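Local coordinates for Non-structural protein (Porcine reproductive and respiratory syndrome virus, PDB 3IFU) that probably frees itself from the viral polyprotein as a papain-like cysteine protease with two zinc sites and is likely to help suppress host interferon-beta production, at residues A[109-112]-A[113-117]; A[33-36]-A[37-41]. All blocks are in the same frame, centred on the assembly; numbering follows the deposited sequence.

Contact 1 of 2, residues A[109-112]-A[113-117]; sequences GQLT and PTVLK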
# COMPACT_ATOMS: atom_id res chain seq x y z
N GLY A 109 21.85 -9.06 5.62
CA GLY A 109 22.36 -8.30 4.49
C GLY A 109 21.84 -8.79 3.14
O GLY A 109 22.47 -8.58 2.10
N GLN A 110 20.69 -9.46 3.18
CA GLN A 110 20.07 -10.00 1.99
C GLN A 110 18.74 -10.63 2.39
O GLN A 110 18.48 -10.80 3.58
CB GLN A 110 20.97 -11.06 1.36
CG GLN A 110 21.41 -12.15 2.34
CD GLN A 110 22.27 -13.23 1.68
OE1 GLN A 110 23.24 -12.93 0.96
NE2 GLN A 110 21.92 -14.49 1.92
N LEU A 111 17.91 -10.96 1.41
CA LEU A 111 16.63 -11.58 1.69
C LEU A 111 16.76 -13.02 1.24
O LEU A 111 17.25 -13.30 0.14
CB LEU A 111 15.51 -10.87 0.93
CG LEU A 111 14.07 -10.98 1.47
CD1 LEU A 111 14.03 -10.93 3.01
CD2 LEU A 111 13.26 -9.84 0.88
N THR A 112 16.32 -13.95 2.08
CA THR A 112 16.45 -15.36 1.75
C THR A 112 15.31 -16.19 2.34
O THR A 112 14.64 -15.75 3.27
CB THR A 112 17.80 -15.88 2.27
OG1 THR A 112 18.07 -17.15 1.68
CG2 THR A 112 17.76 -16.04 3.78
N PRO A 113 15.08 -17.41 1.80
CA PRO A 113 14.00 -18.25 2.33
C PRO A 113 14.14 -18.43 3.84
O PRO A 113 13.15 -18.51 4.57
CB PRO A 113 14.18 -19.56 1.58
CG PRO A 113 14.69 -19.11 0.26
CD PRO A 113 15.71 -18.05 0.63
N THR A 114 15.38 -18.50 4.30
CA THR A 114 15.66 -18.67 5.72
C THR A 114 15.27 -17.44 6.52
O THR A 114 14.72 -17.56 7.62
CB THR A 114 17.15 -19.02 5.93
OG1 THR A 114 17.39 -20.36 5.48
CG2 THR A 114 17.53 -18.89 7.39
N VAL A 115 15.54 -16.25 5.99
CA VAL A 115 15.19 -15.02 6.68
C VAL A 115 13.68 -14.83 6.69
O VAL A 115 13.12 -14.22 7.60
CB VAL A 115 15.86 -13.79 6.04
CG1 VAL A 115 15.34 -12.51 6.68
CG2 VAL A 115 17.36 -13.86 6.23
N LEU A 116 13.00 -15.36 5.68
CA LEU A 116 11.55 -15.25 5.62
C LEU A 116 10.93 -16.23 6.62
O LEU A 116 9.87 -15.96 7.18
CB LEU A 116 11.03 -15.53 4.21
CG LEU A 116 11.39 -14.49 3.14
CD1 LEU A 116 10.92 -14.96 1.77
CD2 LEU A 116 10.75 -13.16 3.49
N LYS A 117 11.60 -17.36 6.85
CA LYS A 117 11.12 -18.35 7.80
C LYS A 117 11.29 -17.79 9.21
O LYS A 117 10.40 -17.93 10.04
CB LYS A 117 11.91 -19.66 7.67
CG LYS A 117 11.59 -20.42 6.39
CD LYS A 117 12.55 -21.59 6.18
CE LYS A 117 12.21 -22.37 4.90
NZ LYS A 117 13.23 -23.42 4.60
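Thr112 meets the first turn of helix 113-118 with every atom of its side chain. CB stands beside the proline ring, 3.4 Å from Pro113 CD. From there the branches part. OG1 is turned opposite the backbone N (chi1 -166°) and lies alongside the ring. Its hydrogen bond goes to the backbone O of Glu177. It makes no capping bond to the helix, although Thr112 holds the N-cap position. With OG1 so placed, CG2 is the branch that faces the turn. It lies 3.3 Å from Val115 CG2, tight for two methyl groups, and the two side chains cross at about a right angle. Thr114 CB flanks the same methyl at 3.7 Å.

The arrangement is a helix start in the cysteine protease domain, and the main chain makes the bond that opens it. Leu116 N donates to Thr112 O across 2.9 Å with an N-H...O angle of 149°. The donor stands nearly in line with the carbonyl bond, at a C=O...N angle of 167°. Leu116 CG lies beside the same oxygen, at 3.5 Å.

Leu111, which is buried, packs against the same turn. Its CD1 lies 4.0 Å from Leu116 CD2, their side chains crossing at about a right angle, and 4.2 Å from Val115 CG1. Ile105 of helix 94-108 touches both Leu111 and Val115. The Leu111 backbone is hydrogen-bonded to Ala179, in the C-terminal tail that ends at the zinc ligand Met180.

Contact 2 of 2, residues A[33-36]-A[37-41]; sequences SLLP and LNLQV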
# COMPACT_ATOMS: atom_id res chain seq x y z
N SER A 33 16.24 12.44 5.11
CA SER A 33 17.02 13.32 4.25
C SER A 33 18.40 12.72 3.98
O SER A 33 18.78 11.71 4.57
CB SER A 33 17.19 14.70 4.89
OG SER A 33 15.99 15.46 4.80
N LEU A 34 19.14 13.36 3.09
CA LEU A 34 20.49 12.91 2.76
C LEU A 34 21.40 13.20 3.94
O LEU A 34 21.27 14.24 4.59
CB LEU A 34 21.00 13.64 1.53
CG LEU A 34 20.48 13.15 0.19
CD1 LEU A 34 20.73 14.20 -0.89
CD2 LEU A 34 21.16 11.83 -0.15
N LEU A 35 22.31 12.28 4.21
CA LEU A 35 23.26 12.46 5.29
C LEU A 35 24.30 13.50 4.87
O LEU A 35 24.71 13.54 3.70
CB LEU A 35 23.92 11.11 5.61
CG LEU A 35 24.05 10.77 7.09
CD1 LEU A 35 22.73 11.00 7.81
CD2 LEU A 35 24.49 9.32 7.22
N PRO A 36 24.73 14.37 5.80
CA PRO A 36 25.71 15.45 5.63
C PRO A 36 27.02 15.18 4.87
O PRO A 36 27.85 16.08 4.76
CB PRO A 36 25.97 15.90 7.06
CG PRO A 36 24.65 15.75 7.68
CD PRO A 36 24.21 14.38 7.18
N LEU A 37 27.21 13.97 4.35
CA LEU A 37 28.44 13.63 3.63
C LEU A 37 29.62 13.51 4.59
O LEU A 37 30.61 12.84 4.30
CB LEU A 37 28.75 14.69 2.55
CG LEU A 37 30.14 14.67 1.91
CD1 LEU A 37 30.37 13.36 1.15
CD2 LEU A 37 30.27 15.86 0.96
N ASN A 38 29.51 14.19 5.73
CA ASN A 38 30.54 14.16 6.75
C ASN A 38 30.27 12.92 7.59
O ASN A 38 31.16 12.35 8.21
CB ASN A 38 30.45 15.40 7.63
CG ASN A 38 30.67 16.67 6.85
OD1 ASN A 38 31.77 16.92 6.35
ND2 ASN A 38 29.63 17.50 6.75
N LEU A 39 29.00 12.53 7.59
CA LEU A 39 28.54 11.37 8.33
C LEU A 39 28.40 10.19 7.37
O LEU A 39 28.53 9.04 7.77
CB LEU A 39 27.20 11.68 9.00
CG LEU A 39 27.23 12.75 10.10
CD1 LEU A 39 25.83 13.23 10.40
CD2 LEU A 39 27.88 12.16 11.35
N GLN A 40 28.14 10.50 6.10
CA GLN A 40 27.99 9.48 5.08
C GLN A 40 29.06 8.40 5.22
O GLN A 40 30.21 8.69 5.54
CB GLN A 40 28.07 10.10 3.68
CG GLN A 40 26.81 10.83 3.23
CD GLN A 40 26.96 11.49 1.88
OE1 GLN A 40 27.86 11.14 1.10
NE2 GLN A 40 26.08 12.45 1.58
N VAL A 41 28.66 7.15 4.99
CA VAL A 41 29.55 6.01 5.09
C VAL A 41 29.79 5.45 3.69
O VAL A 41 29.09 4.55 3.24
CB VAL A 41 28.95 4.91 5.99
CG1 VAL A 41 29.89 3.73 6.09
CG2 VAL A 41 28.69 5.47 7.38
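A sharp bend in the N-terminal zinc-finger region brings Leu35 and Gln40 together, and the glutamine side chain closes it by binding back to the main chain. Gln40 NE2 donates to Leu35 O at 2.7 Å, with an N-H...O angle of 155°. The donor does not lie in the carbonyl plane; it is tilted 26° from it. The side chain reaches the oxygen because CG is turned opposite the carbonyl carbon and the chain runs extended beyond it. One N-H of the amide is thus used on the loop itself, which ties down the end of a long, flexible group.

Leu35 O has a second donor. Leu37 N lies 2.6 Å away, but its hydrogen bond is weak, with an angle of only 121°. Two donors from the later part of the loop therefore converge on one oxygen. The backbone bends sharply from Pro36 to Leu39, and Leu37 takes positive phi, unusual for a residue with a side chain.

Apolar contacts accompany the hydrogen bonds. Leu35 CB lies 3.8 Å from Gln40 CG, so the glutamine stem packs as well as bonds. Leu35 CG meets Leu39 CB at 3.8 Å, the two side chains crossing at about a right angle. The tip of Leu39 comes to the proline ring, with CD1 3.8 Å from Pro36 CD.

Leu35 is buried, while Pro36, Leu37 and Asn38 form the exposed bend. Backbone hydrogen bonds of Leu35 with Leu49 and of Val41 with Gly48 fasten both arms of the bend to a later loop. The whole lies in the long run of chain between strand 23-25 and helix 81-87.

The two contacts lie in different parts of the chain. Contact 2 comes first, in the zinc-finger region, and contact 1 follows in the protease region. Their centres are 28 Å apart and they share no helix or strand. Contact 1 is partly buried, packs on helix 94-108 and is hydrogen-bonded to the C-terminal tail. Contact 2 is a surface loop about 21 Å from the centre of the chain. Both bring a donor back to a backbone carbonyl. In contact 1 it is a main-chain N-H, as a regular helix requires. In contact 2, where no helix forms, a side-chain amide does this, beside a weak main-chain bond.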